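Local coordinates for protein fructose-bisphosphate aldolase class I (Thermoproteus tenax, PDB 1W8S) that is a class I aldolase of the DeoC/LacD family with a TIM-barrel fold, modelled here with bound 1,6-di-O-phosphono-beta-D-fructofuranose, at residues Tyr86-Ala94 with Gly116-Glu126; Ala13-Leu21 with Ala246-Gly254. The protein carries 2 engineered substitutions. All coordinates share one frame; numbering follows the deposited sequence.

Contact 1 (Tyr86-Ala94 with Gly116-Glu126)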
ATOM      1  N   TYR E  86     -18.658  -9.173  -4.211  1.00 11.52           N
ATOM      2  CA  TYR E  86     -17.993  -7.945  -3.833  1.00 11.78           C
ATOM      3  C   TYR E  86     -18.887  -6.738  -4.146  1.00 13.58           C
ATOM      4  O   TYR E  86     -19.497  -6.678  -5.213  1.00 13.87           O
ATOM      5  CB  TYR E  86     -16.660  -7.881  -4.585  1.00 11.61           C
ATOM      6  CG  TYR E  86     -15.888  -6.609  -4.483  1.00 12.40           C
ATOM      7  CD1 TYR E  86     -15.163  -6.310  -3.343  1.00 13.79           C
ATOM      8  CD2 TYR E  86     -15.893  -5.677  -5.529  1.00 15.95           C
ATOM      9  CE1 TYR E  86     -14.454  -5.130  -3.219  1.00 12.62           C
ATOM     10  CE2 TYR E  86     -15.175  -4.480  -5.419  1.00 13.19           C
ATOM     11  CZ  TYR E  86     -14.442  -4.223  -4.273  1.00 16.49           C
ATOM     12  OH  TYR E  86     -13.742  -3.041  -4.157  1.00 14.47           O
ATOM     13  N   ASN E  87     -18.961  -5.803  -3.206  1.00 13.84           N
ATOM     14  CA  ASN E  87     -19.739  -4.592  -3.323  1.00 15.41           C
ATOM     15  C   ASN E  87     -18.931  -3.301  -3.481  1.00 17.07           C
ATOM     16  O   ASN E  87     -19.524  -2.235  -3.623  1.00 18.97           O
ATOM     17  CB  ASN E  87     -20.589  -4.424  -2.065  1.00 15.73           C
ATOM     18  CG  ASN E  87     -21.934  -5.038  -2.201  1.00 16.67           C
ATOM     19  OD1 ASN E  87     -22.378  -5.338  -3.315  1.00 17.73           O
ATOM     20  ND2 ASN E  87     -22.599  -5.239  -1.069  1.00 15.06           N
ATOM     21  N   GLY E  88     -17.619  -3.336  -3.383  1.00 17.32           N
ATOM     22  CA  GLY E  88     -16.869  -2.077  -3.509  1.00 18.41           C
ATOM     23  C   GLY E  88     -16.740  -1.460  -4.906  1.00 18.79           C
ATOM     24  O   GLY E  88     -17.380  -1.869  -5.896  1.00 17.77           O
ATOM     25  N   GLU E  89     -15.874  -0.450  -4.990  1.00 18.47           N
ATOM     26  CA  GLU E  89     -15.510   0.101  -6.296  1.00 18.71           C
ATOM     27  C   GLU E  89     -14.803  -1.055  -7.009  1.00 16.11           C
ATOM     28  O   GLU E  89     -13.983  -1.756  -6.402  1.00 15.13           O
ATOM     29  CB  GLU E  89     -14.662   1.393  -6.166  1.00 19.42           C
ATOM     30  CG  GLU E  89     -15.476   2.739  -6.184  1.00 23.48           C
ATOM     31  CD  GLU E  89     -16.334   3.015  -7.436  1.00 27.97           C
ATOM     32  OE1 GLU E  89     -15.808   3.130  -8.532  1.00 28.58           O
ATOM     33  OE2 GLU E  89     -17.590   3.195  -7.355  1.00 33.64           O
ATOM     34  N   PRO E  90     -15.161  -1.318  -8.270  1.00 15.56           N
ATOM     35  CA  PRO E  90     -14.700  -2.527  -8.961  1.00 15.05           C
ATOM     36  C   PRO E  90     -13.205  -2.635  -9.013  1.00 14.48           C
ATOM     37  O   PRO E  90     -12.546  -1.706  -9.428  1.00 12.90           O
ATOM     38  CB  PRO E  90     -15.255  -2.369 -10.384  1.00 15.33           C
ATOM     39  CG  PRO E  90     -16.389  -1.453 -10.236  1.00 16.38           C
ATOM     40  CD  PRO E  90     -16.074  -0.548  -9.123  1.00 16.90           C
ATOM     41  N   VAL E  91     -12.693  -3.787  -8.619  1.00 13.24           N
ATOM     42  CA  VAL E  91     -11.266  -4.012  -8.618  1.00 13.25           C
ATOM     43  C   VAL E  91     -11.008  -5.498  -8.766  1.00 12.64           C
ATOM     44  O   VAL E  91     -11.720  -6.318  -8.206  1.00 12.33           O
ATOM     45  CB  VAL E  91     -10.631  -3.428  -7.344  1.00 14.09           C
ATOM     46  CG1 VAL E  91     -11.014  -4.228  -6.141  1.00 14.51           C
ATOM     47  CG2 VAL E  91      -9.113  -3.324  -7.483  1.00 16.94           C
ATOM     48  N   SER E  92     -10.009  -5.835  -9.556  1.00 11.84           N
ATOM     49  CA  SER E  92      -9.646  -7.234  -9.815  1.00 11.76           C
ATOM     50  C   SER E  92      -8.106  -7.305  -9.811  1.00 12.78           C
ATOM     51  O   SER E  92      -7.478  -6.664 -10.650  1.00 13.23           O
ATOM     52  CB  SER E  92     -10.187  -7.663 -11.164  1.00 11.26           C
ATOM     53  OG  SER E  92      -9.981  -9.066 -11.401  1.00 12.98           O
ATOM     54  N   VAL E  93      -7.521  -7.998  -8.829  1.00 12.41           N
ATOM     55  CA  VAL E  93      -6.063  -8.066  -8.717  1.00 12.82           C
ATOM     56  C   VAL E  93      -5.524  -9.424  -9.164  1.00 13.09           C
ATOM     57  O   VAL E  93      -6.225 -10.429  -9.146  1.00 12.94           O
ATOM     58  CB  VAL E  93      -5.570  -7.785  -7.287  1.00 12.98           C
ATOM     59  CG1 VAL E  93      -5.990  -6.435  -6.821  1.00 14.29           C
ATOM     60  CG2 VAL E  93      -6.046  -8.823  -6.349  1.00 15.05           C
ATOM     61  N   ALA E  94      -4.257  -9.435  -9.549  1.00 13.02           N
ATOM     62  CA  ALA E  94      -3.628 -10.641 -10.034  1.00 12.51           C
ATOM     63  C   ALA E  94      -3.540 -11.672  -8.948  1.00 12.22           C
ATOM     64  O   ALA E  94      -3.173 -11.363  -7.813  1.00 12.60           O
ATOM     65  CB  ALA E  94      -2.217 -10.327 -10.569  1.00 12.25           C
ATOM     66  N   GLY E 116     -12.604   3.948 -14.971  1.00 12.36           N
ATOM     67  CA  GLY E 116     -13.613   4.697 -14.233  1.00 12.04           C
ATOM     68  C   GLY E 116     -13.714   4.316 -12.762  1.00 11.94           C
ATOM     69  O   GLY E 116     -14.136   5.124 -11.941  1.00 11.67           O
ATOM     70  N   SER E 117     -13.341   3.086 -12.415  1.00 12.82           N
ATOM     71  CA  SER E 117     -13.462   2.633 -11.036  1.00 11.67           C
ATOM     72  C   SER E 117     -12.664   3.548 -10.105  1.00 12.15           C
ATOM     73  O   SER E 117     -11.626   4.087 -10.494  1.00 12.24           O
ATOM     74  CB  SER E 117     -12.971   1.201 -10.877  1.00 11.96           C
ATOM     75  OG  SER E 117     -12.993   0.836  -9.524  1.00 11.35           O
ATOM     76  N   GLY E 118     -13.150   3.725  -8.881  1.00 12.43           N
ATOM     77  CA  GLY E 118     -12.374   4.342  -7.809  1.00 12.78           C
ATOM     78  C   GLY E 118     -11.007   3.683  -7.657  1.00 13.46           C
ATOM     79  O   GLY E 118     -10.046   4.307  -7.166  1.00 15.53           O
ATOM     80  N   PHE E 119     -10.907   2.420  -8.056  1.00 12.21           N
ATOM     81  CA  PHE E 119      -9.641   1.679  -8.010  1.00 13.44           C
ATOM     82  C   PHE E 119      -8.965   1.564  -9.374  1.00 11.84           C
ATOM     83  O   PHE E 119      -8.106   0.685  -9.565  1.00 12.00           O
ATOM     84  CB  PHE E 119      -9.899   0.275  -7.493  1.00 14.56           C
ATOM     85  CG  PHE E 119      -9.944   0.163  -5.990  1.00 17.66           C
ATOM     86  CD1 PHE E 119     -11.077  -0.344  -5.361  1.00 22.99           C
ATOM     87  CD2 PHE E 119      -8.821   0.482  -5.202  1.00 23.09           C
ATOM     88  CE1 PHE E 119     -11.114  -0.516  -3.962  1.00 24.57           C
ATOM     89  CE2 PHE E 119      -8.838   0.310  -3.804  1.00 26.72           C
ATOM     90  CZ  PHE E 119      -9.989  -0.195  -3.177  1.00 26.65           C
ATOM     91  N   GLU E 120      -9.335   2.428 -10.323  1.00 11.41           N
ATOM     92  CA  GLU E 120      -8.748   2.450 -11.656  1.00 12.78           C
ATOM     93  C   GLU E 120      -7.220   2.342 -11.544  1.00 11.99           C
ATOM     94  O   GLU E 120      -6.603   1.491 -12.201  1.00 14.15           O
ATOM     95  CB  GLU E 120      -9.122   3.781 -12.362  1.00 14.17           C
ATOM     96  CG  GLU E 120      -8.398   4.089 -13.609  1.00 17.30           C
ATOM     97  CD  GLU E 120      -9.003   5.320 -14.307  1.00 15.92           C
ATOM     98  OE1 GLU E 120     -10.101   5.183 -14.895  1.00 11.20           O
ATOM     99  OE2 GLU E 120      -8.374   6.404 -14.212  1.00 14.25           O
ATOM    100  N   TRP E 121      -6.671   3.188 -10.698  1.00 12.68           N
ATOM    101  CA  TRP E 121      -5.225   3.332 -10.424  1.00 13.04           C
ATOM    102  C   TRP E 121      -4.564   2.021  -9.985  1.00 14.01           C
ATOM    103  O   TRP E 121      -3.414   1.724 -10.382  1.00 12.99           O
ATOM    104  CB  TRP E 121      -4.995   4.439  -9.410  1.00 12.97           C
ATOM    105  CG  TRP E 121      -5.572   4.214  -8.027  1.00 15.70           C
ATOM    106  CD1 TRP E 121      -6.782   4.648  -7.550  1.00 18.40           C
ATOM    107  CD2 TRP E 121      -4.979   3.472  -6.951  1.00 18.14           C
ATOM    108  NE1 TRP E 121      -6.957   4.250  -6.247  1.00 17.43           N
ATOM    109  CE2 TRP E 121      -5.883   3.509  -5.857  1.00 19.39           C
ATOM    110  CE3 TRP E 121      -3.772   2.797  -6.791  1.00 19.02           C
ATOM    111  CZ2 TRP E 121      -5.616   2.885  -4.639  1.00 22.11           C
ATOM    112  CZ3 TRP E 121      -3.509   2.178  -5.579  1.00 22.08           C
ATOM    113  CH2 TRP E 121      -4.428   2.221  -4.525  1.00 22.61           C
ATOM    114  N   LYS E 122      -5.278   1.229  -9.189  1.00 13.61           N
ATOM    115  CA  LYS E 122      -4.718  -0.024  -8.688  1.00 13.82           C
ATOM    116  C   LYS E 122      -4.486  -1.041  -9.814  1.00 13.80           C
ATOM    117  O   LYS E 122      -3.432  -1.677  -9.880  1.00 13.13           O
ATOM    118  CB  LYS E 122      -5.583  -0.594  -7.542  1.00 15.69           C
ATOM    119  CG  LYS E 122      -5.045  -1.934  -6.915  1.00 18.71           C
ATOM    120  CD  LYS E 122      -5.727  -2.273  -5.547  1.00 25.74           C
ATOM    121  CE  LYS E 122      -4.667  -2.380  -4.402  1.00 30.58           C
ATOM    122  NZ  LYS E 122      -3.649  -3.452  -4.702  1.00 33.97           N
ATOM    123  N   MET E 123      -5.448  -1.140 -10.746  1.00 12.57           N
ATOM    124  CA  MET E 123      -5.334  -2.019 -11.878  1.00 13.10           C
ATOM    125  C   MET E 123      -4.339  -1.500 -12.915  1.00 12.62           C
ATOM    126  O   MET E 123      -3.567  -2.276 -13.409  1.00 13.08           O
ATOM    127  CB  MET E 123      -6.703  -2.335 -12.488  1.00 12.88           C
ATOM    128  CG  MET E 123      -7.563  -3.176 -11.543  1.00 13.25           C
ATOM    129  SD  MET E 123      -9.314  -3.140 -11.993  1.00 18.99           S
ATOM    130  CE  MET E 123      -9.799  -1.520 -11.448  1.00 13.54           C
ATOM    131  N   PHE E 124      -4.293  -0.187 -13.177  1.00 12.76           N
ATOM    132  CA  PHE E 124      -3.289   0.355 -14.095  1.00 11.95           C
ATOM    133  C   PHE E 124      -1.871   0.118 -13.534  1.00 12.23           C
ATOM    134  O   PHE E 124      -0.961  -0.284 -14.258  1.00 12.32           O
ATOM    135  CB  PHE E 124      -3.508   1.848 -14.333  1.00 12.84           C
ATOM    136  CG  PHE E 124      -4.764   2.188 -15.130  1.00 13.58           C
ATOM    137  CD1 PHE E 124      -5.629   1.214 -15.626  1.00 15.34           C
ATOM    138  CD2 PHE E 124      -5.050   3.512 -15.401  1.00 15.96           C
ATOM    139  CE1 PHE E 124      -6.772   1.574 -16.347  1.00 15.37           C
ATOM    140  CE2 PHE E 124      -6.161   3.866 -16.140  1.00 17.54           C
ATOM    141  CZ  PHE E 124      -7.030   2.892 -16.601  1.00 16.68           C
ATOM    142  N   GLU E 125      -1.680   0.326 -12.238  1.00 12.57           N
ATOM    143  CA  GLU E 125      -0.397   0.047 -11.604  1.00 14.27           C
ATOM    144  C   GLU E 125       0.079  -1.419 -11.764  1.00 14.01           C
ATOM    145  O   GLU E 125       1.242  -1.703 -12.144  1.00 12.39           O
ATOM    146  CB  GLU E 125      -0.474   0.459 -10.131  1.00 16.01           C
ATOM    147  CG  GLU E 125       0.733   0.103  -9.311  1.00 20.58           C
ATOM    148  CD  GLU E 125       0.660   0.623  -7.876  1.00 29.07           C
ATOM    149  OE1 GLU E 125      -0.257   1.428  -7.533  1.00 30.23           O
ATOM    150  OE2 GLU E 125       1.564   0.208  -7.105  1.00 34.99           O
ATOM    151  N   GLU E 126      -0.811  -2.359 -11.474  1.00 13.59           N
ATOM    152  CA  GLU E 126      -0.502  -3.769 -11.621  1.00 14.31           C
ATOM    153  C   GLU E 126      -0.315  -4.179 -13.072  1.00 13.86           C
ATOM    154  O   GLU E 126       0.645  -4.906 -13.430  1.00 12.85           O
ATOM    155  CB  GLU E 126      -1.580  -4.607 -10.974  1.00 14.53           C
ATOM    156  CG  GLU E 126      -1.243  -6.076 -10.945  1.00 17.60           C
ATOM    157  CD  GLU E 126      -2.114  -6.781  -9.933  1.00 19.84           C
ATOM    158  OE1 GLU E 126      -3.334  -6.860 -10.206  1.00 14.91           O
ATOM    159  OE2 GLU E 126      -1.597  -7.212  -8.874  1.00 24.01           O
TER
HETATM  160  O   HOH W   1      -1.926  -9.089  -7.140  1.00 16.34           O

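Contact 2 (Ala13-Leu21 with Ala246-Gly254)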
ATOM      1  N   ALA E  13      -5.504 -16.889 -34.149  1.00 14.07           N
ATOM      2  CA  ALA E  13      -6.297 -16.518 -35.325  1.00 14.56           C
ATOM      3  C   ALA E  13      -5.661 -16.976 -36.621  1.00 14.60           C
ATOM      4  O   ALA E  13      -5.517 -16.214 -37.575  1.00 14.32           O
ATOM      5  CB  ALA E  13      -6.547 -15.014 -35.350  1.00 14.95           C
ATOM      6  N   ARG E  14      -5.276 -18.235 -36.651  1.00 15.38           N
ATOM      7  CA  ARG E  14      -4.667 -18.820 -37.846  1.00 16.44           C
ATOM      8  C   ARG E  14      -5.561 -18.754 -39.074  1.00 15.76           C
ATOM      9  O   ARG E  14      -5.062 -18.673 -40.195  1.00 15.51           O
ATOM     10  CB  ARG E  14      -4.269 -20.264 -37.582  1.00 17.49           C
ATOM     11  CG  ARG E  14      -5.415 -21.204 -37.296  1.00 20.51           C
ATOM     12  CD  ARG E  14      -4.975 -22.616 -36.880  1.00 26.11           C
ATOM     13  NE  ARG E  14      -5.392 -23.560 -37.893  1.00 30.60           N
ATOM     14  CZ  ARG E  14      -6.493 -24.316 -37.874  1.00 34.59           C
ATOM     15  NH1 ARG E  14      -7.313 -24.330 -36.824  1.00 35.51           N
ATOM     16  NH2 ARG E  14      -6.744 -25.105 -38.926  1.00 34.66           N
ATOM     17  N   ARG E  15      -6.877 -18.805 -38.875  1.00 15.15           N
ATOM     18  CA  ARG E  15      -7.812 -18.761 -39.998  1.00 15.52           C
ATOM     19  C   ARG E  15      -8.238 -17.337 -40.342  1.00 15.24           C
ATOM     20  O   ARG E  15      -9.043 -17.133 -41.252  1.00 15.45           O
ATOM     21  CB  ARG E  15      -9.030 -19.666 -39.746  1.00 15.65           C
ATOM     22  CG  ARG E  15      -8.713 -21.144 -39.869  1.00 16.58           C
ATOM     23  CD  ARG E  15      -9.607 -22.045 -39.043  1.00 19.06           C
ATOM     24  NE  ARG E  15      -9.482 -21.784 -37.612  1.00 19.74           N
ATOM     25  CZ  ARG E  15     -10.081 -22.502 -36.668  1.00 19.90           C
ATOM     26  NH1 ARG E  15      -9.891 -22.205 -35.396  1.00 19.73           N
ATOM     27  NH2 ARG E  15     -10.852 -23.534 -36.997  1.00 20.55           N
ATOM     28  N   GLY E  16      -7.686 -16.355 -39.631  1.00 13.96           N
ATOM     29  CA  GLY E  16      -7.895 -14.953 -39.938  1.00 14.01           C
ATOM     30  C   GLY E  16      -8.870 -14.251 -39.006  1.00 14.20           C
ATOM     31  O   GLY E  16      -8.933 -13.021 -39.020  1.00 14.35           O
ATOM     32  N   LYS E  17      -9.651 -15.060 -38.268  1.00 13.69           N
ATOM     33  CA  LYS E  17     -10.620 -14.627 -37.271  1.00 13.60           C
ATOM     34  C   LYS E  17     -10.453 -15.598 -36.102  1.00 13.18           C
ATOM     35  O   LYS E  17      -9.870 -16.676 -36.277  1.00 13.24           O
ATOM     36  CB  LYS E  17     -12.064 -14.717 -37.807  1.00 14.25           C
ATOM     37  CG  LYS E  17     -12.436 -13.773 -38.960  1.00 14.65           C
ATOM     38  CD  LYS E  17     -12.127 -12.315 -38.652  1.00 16.40           C
ATOM     39  CE  LYS E  17     -12.237 -11.412 -39.887  1.00 21.09           C
ATOM     40  NZ  LYS E  17     -12.202  -9.995 -39.411  1.00 23.82           N
ATOM     41  N   SER E  18     -10.995 -15.249 -34.940  1.00 12.14           N
ATOM     42  CA  SER E  18     -10.742 -16.013 -33.733  1.00 12.95           C
ATOM     43  C   SER E  18     -12.020 -16.257 -32.922  1.00 12.92           C
ATOM     44  O   SER E  18     -12.887 -15.392 -32.835  1.00 12.84           O
ATOM     45  CB  SER E  18      -9.689 -15.270 -32.891  1.00 13.35           C
ATOM     46  OG  SER E  18      -9.402 -15.925 -31.645  1.00 14.45           O
ATOM     47  N   ILE E  19     -12.152 -17.465 -32.383  1.00 12.39           N
ATOM     48  CA  ILE E  19     -13.142 -17.752 -31.363  1.00 12.50           C
ATOM     49  C   ILE E  19     -12.392 -18.318 -30.175  1.00 12.19           C
ATOM     50  O   ILE E  19     -11.690 -19.307 -30.304  1.00 11.23           O
ATOM     51  CB  ILE E  19     -14.199 -18.774 -31.813  1.00 12.88           C
ATOM     52  CG1 ILE E  19     -14.914 -18.313 -33.080  1.00 12.91           C
ATOM     53  CG2 ILE E  19     -15.195 -18.991 -30.680  1.00 13.73           C
ATOM     54  CD1 ILE E  19     -15.943 -19.280 -33.593  1.00 15.88           C
ATOM     55  N   ILE E  20     -12.575 -17.683 -29.028  1.00 12.38           N
ATOM     56  CA  ILE E  20     -11.943 -18.100 -27.784  1.00 13.29           C
ATOM     57  C   ILE E  20     -13.046 -18.507 -26.848  1.00 12.58           C
ATOM     58  O   ILE E  20     -13.997 -17.774 -26.698  1.00 12.48           O
ATOM     59  CB  ILE E  20     -11.166 -16.926 -27.163  1.00 13.11           C
ATOM     60  CG1 ILE E  20     -10.064 -16.436 -28.097  1.00 14.36           C
ATOM     61  CG2 ILE E  20     -10.564 -17.349 -25.851  1.00 15.63           C
ATOM     62  CD1 ILE E  20      -9.110 -17.471 -28.441  1.00 15.20           C
ATOM     63  N   LEU E  21     -12.929 -19.683 -26.256  1.00 12.87           N
ATOM     64  CA  LEU E  21     -13.922 -20.163 -25.306  1.00 12.61           C
ATOM     65  C   LEU E  21     -13.543 -19.713 -23.886  1.00 12.22           C
ATOM     66  O   LEU E  21     -12.564 -20.177 -23.299  1.00 12.28           O
ATOM     67  CB  LEU E  21     -14.065 -21.678 -25.374  1.00 12.65           C
ATOM     68  CG  LEU E  21     -15.282 -22.265 -24.661  1.00 13.24           C
ATOM     69  CD1 LEU E  21     -16.583 -21.697 -25.225  1.00 16.08           C
ATOM     70  CD2 LEU E  21     -15.280 -23.773 -24.761  1.00 15.09           C
ATOM     71  N   ALA E 246     -21.817 -23.932 -35.364  1.00 14.78           N
ATOM     72  CA  ALA E 246     -22.468 -22.879 -36.153  1.00 14.20           C
ATOM     73  C   ALA E 246     -21.697 -21.555 -36.060  1.00 13.20           C
ATOM     74  O   ALA E 246     -21.550 -20.852 -37.040  1.00 11.83           O
ATOM     75  CB  ALA E 246     -23.913 -22.687 -35.714  1.00 14.54           C
ATOM     76  N   LEU E 247     -21.187 -21.233 -34.876  1.00 12.77           N
ATOM     77  CA  LEU E 247     -20.384 -20.029 -34.679  1.00 13.24           C
ATOM     78  C   LEU E 247     -19.069 -20.109 -35.420  1.00 13.23           C
ATOM     79  O   LEU E 247     -18.627 -19.122 -35.974  1.00 13.73           O
ATOM     80  CB  LEU E 247     -20.094 -19.816 -33.187  1.00 12.92           C
ATOM     81  CG  LEU E 247     -21.264 -19.284 -32.372  1.00 14.77           C
ATOM     82  CD1 LEU E 247     -21.014 -19.455 -30.867  1.00 16.12           C
ATOM     83  CD2 LEU E 247     -21.506 -17.834 -32.698  1.00 14.85           C
ATOM     84  N   ALA E 248     -18.456 -21.292 -35.440  1.00 13.62           N
ATOM     85  CA  ALA E 248     -17.223 -21.510 -36.176  1.00 14.35           C
ATOM     86  C   ALA E 248     -17.428 -21.223 -37.684  1.00 15.30           C
ATOM     87  O   ALA E 248     -16.611 -20.523 -38.294  1.00 15.35           O
ATOM     88  CB  ALA E 248     -16.715 -22.956 -35.962  1.00 15.05           C
ATOM     89  N   GLU E 249     -18.525 -21.718 -38.270  1.00 15.51           N
ATOM     90  CA  GLU E 249     -18.771 -21.466 -39.686  1.00 15.73           C
ATOM     91  C   GLU E 249     -19.042 -19.984 -39.970  1.00 15.60           C
ATOM     92  O   GLU E 249     -18.618 -19.470 -41.003  1.00 15.63           O
ATOM     93  CB  GLU E 249     -19.918 -22.266 -40.247  1.00 16.17           C
ATOM     94  CG  GLU E 249     -20.162 -21.825 -41.703  1.00 18.55           C
ATOM     95  CD  GLU E 249     -20.769 -22.856 -42.587  1.00 20.26           C
ATOM     96  OE1 GLU E 249     -21.470 -23.748 -42.045  1.00 19.73           O
ATOM     97  OE2 GLU E 249     -20.544 -22.738 -43.833  1.00 21.90           O
ATOM     98  N   LEU E 250     -19.761 -19.307 -39.078  1.00 14.69           N
ATOM     99  CA  LEU E 250     -20.006 -17.882 -39.260  1.00 14.47           C
ATOM    100  C   LEU E 250     -18.709 -17.089 -39.175  1.00 14.07           C
ATOM    101  O   LEU E 250     -18.475 -16.204 -39.989  1.00 13.96           O
ATOM    102  CB  LEU E 250     -21.001 -17.353 -38.227  1.00 14.48           C
ATOM    103  CG  LEU E 250     -21.274 -15.853 -38.325  1.00 15.57           C
ATOM    104  CD1 LEU E 250     -22.041 -15.497 -39.588  1.00 18.01           C
ATOM    105  CD2 LEU E 250     -22.051 -15.398 -37.102  1.00 16.75           C
ATOM    106  N   VAL E 251     -17.869 -17.410 -38.196  1.00 13.50           N
ATOM    107  CA  VAL E 251     -16.688 -16.595 -37.910  1.00 14.22           C
ATOM    108  C   VAL E 251     -15.554 -16.939 -38.872  1.00 14.23           C
ATOM    109  O   VAL E 251     -14.945 -16.042 -39.455  1.00 14.34           O
ATOM    110  CB  VAL E 251     -16.241 -16.730 -36.413  1.00 13.96           C
ATOM    111  CG1 VAL E 251     -14.862 -16.077 -36.143  1.00 14.17           C
ATOM    112  CG2 VAL E 251     -17.278 -16.123 -35.491  1.00 14.32           C
ATOM    113  N   TYR E 252     -15.279 -18.227 -39.053  1.00 13.90           N
ATOM    114  CA  TYR E 252     -14.165 -18.646 -39.917  1.00 14.05           C
ATOM    115  C   TYR E 252     -14.579 -18.683 -41.393  1.00 14.69           C
ATOM    116  O   TYR E 252     -13.747 -18.525 -42.287  1.00 14.86           O
ATOM    117  CB  TYR E 252     -13.663 -20.031 -39.524  1.00 14.17           C
ATOM    118  CG  TYR E 252     -13.277 -20.141 -38.049  1.00 11.55           C
ATOM    119  CD1 TYR E 252     -12.470 -19.189 -37.433  1.00 13.99           C
ATOM    120  CD2 TYR E 252     -13.696 -21.235 -37.291  1.00 12.70           C
ATOM    121  CE1 TYR E 252     -12.139 -19.294 -36.112  1.00 11.22           C
ATOM    122  CE2 TYR E 252     -13.355 -21.361 -35.972  1.00 13.37           C
ATOM    123  CZ  TYR E 252     -12.585 -20.386 -35.380  1.00 12.15           C
ATOM    124  OH  TYR E 252     -12.267 -20.527 -34.055  1.00 12.86           O
ATOM    125  N   GLY E 253     -15.857 -18.902 -41.638  1.00 14.90           N
ATOM    126  CA  GLY E 253     -16.360 -19.023 -43.001  1.00 16.45           C
ATOM    127  C   GLY E 253     -16.599 -17.700 -43.688  1.00 17.42           C
ATOM    128  O   GLY E 253     -16.503 -17.607 -44.905  1.00 17.95           O
ATOM    129  N   GLY E 254     -16.922 -16.674 -42.912  1.00 19.27           N
ATOM    130  CA  GLY E 254     -17.169 -15.356 -43.470  1.00 20.31           C
ATOM    131  C   GLY E 254     -18.549 -15.245 -44.092  1.00 20.84           C
ATOM    132  O   GLY E 254     -18.698 -14.620 -45.151  1.00 22.51           O
TER

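Contact 1 (Tyr86-Ala94 with Gly116-Glu126)
E89 to A94 run alongside G118 to E126. E89 CA lies 5.5 Å from G118 CA, and V93 CA is 6.9 Å from M123 CA. S117-E120 is a type I beta turn, and F119 is the N-cap residue of the helix that follows. The chain of E89 bends at chi2 (-59°), which brings OE1 to 2.7 Å from G118 N. This bond is nearly straight and uses the anti side of the carboxylate. S117 OG donates to P90 O at 2.6 Å and accepts from F119 N at 3.0 Å, forming an ST turn. The edge of the F119 ring faces the E89 carbonyl, with CD1 3.4 Å from O. Y86 OH donates to the same oxygen. V91 CG2 rests 3.7 Å from F119 CB. S92 N makes a weak hydrogen bond to M123 SD. E126 OE1 accepts A94 N at 2.8 Å, from above the carboxylate plane, and also bonds Y111 OH. A water bridges E126 OE2 and A94 O. K122 NZ forms a salt bridge with E125 of a neighbouring subunit, and the F119 ring meets W121 of that subunit edge to face. Loop 86-94 thus packs on the turn and helix start of a TIM-barrel beta-alpha-beta unit, strand 108-113, helix 120-137 and strand 141-145.

Contact 2 (Ala13-Leu21 with Ala246-Gly254)
L247, A248, V251 and Y252 pack on the loop and strand of 13-21, chiefly on I19. This is a helix-on-strand contact of the TIM barrel. It joins strand 18-22, the first of the barrel, to helix 240-253, the last helix of the modelled chain. The two axes approach to 8.7 Å and run roughly antiparallel, at 147°.

L247 comes first. Its carbonyl O lies 3.6 Å from I19 CD1, and its side chain continues onto F213 and L214 of helix 210-222. A248 offers its backbone to the same methyl, with CA 3.6 Å from I19 CD1. I19 reaches both because its chain is extended at chi2 (179°). V251 lies over K17 and I19. Its CG1 touches K17 CB at 3.5 Å and I19 CG1 at 3.8 Å, while its carbonyl O lies close to K17 CG. K17 then leads away from the helix, and its NZ bonds A225 O.

Y252 closes the contact. One edge of its ring meets the K17 carbonyl in plane, with CE1 3.5 Å from O. Its hydroxyl end lies against I19, OH to CB 3.4 Å. The carboxylate of D56, just before strand 57-60, is hydrogen-bonded to Y252 OH and to the backbone N of I19, both through OD2. Its OD1 forms a salt bridge with R15 NH1, so D56 bonds both members of the stack. The guanidinium of R15 lies flat over one face of the ring, in a stacked cation-pi pair with planes 18° apart. The guanidinium is itself sandwiched, since R14 NH1 sits over its other face. R15 CZ stands 3.6 Å from the centroid of the Y252 ring.

Both contacts are partly buried and reach the same sheet, contact 1 through short strand 93-94, antiparallel to 75-81, contact 2 through barrel strand 18-22. They lie on opposite sides of the chain's centre, with their own centres 32 Å apart. Along the chain, contact 1 is nested inside the loop closed by contact 2. Contact 1 borders two neighbouring subunits. Hydrogen bonds from side chains to backbone mark it, with V91, F119 and M123 adding apolar contact. Contact 2 joins regions near the two ends of the modelled chain, and no other chain of the assembly touches it. There an apolar strand-helix interface gives way to a cation-pi stack beside a carboxylate, D56, that bonds both partners.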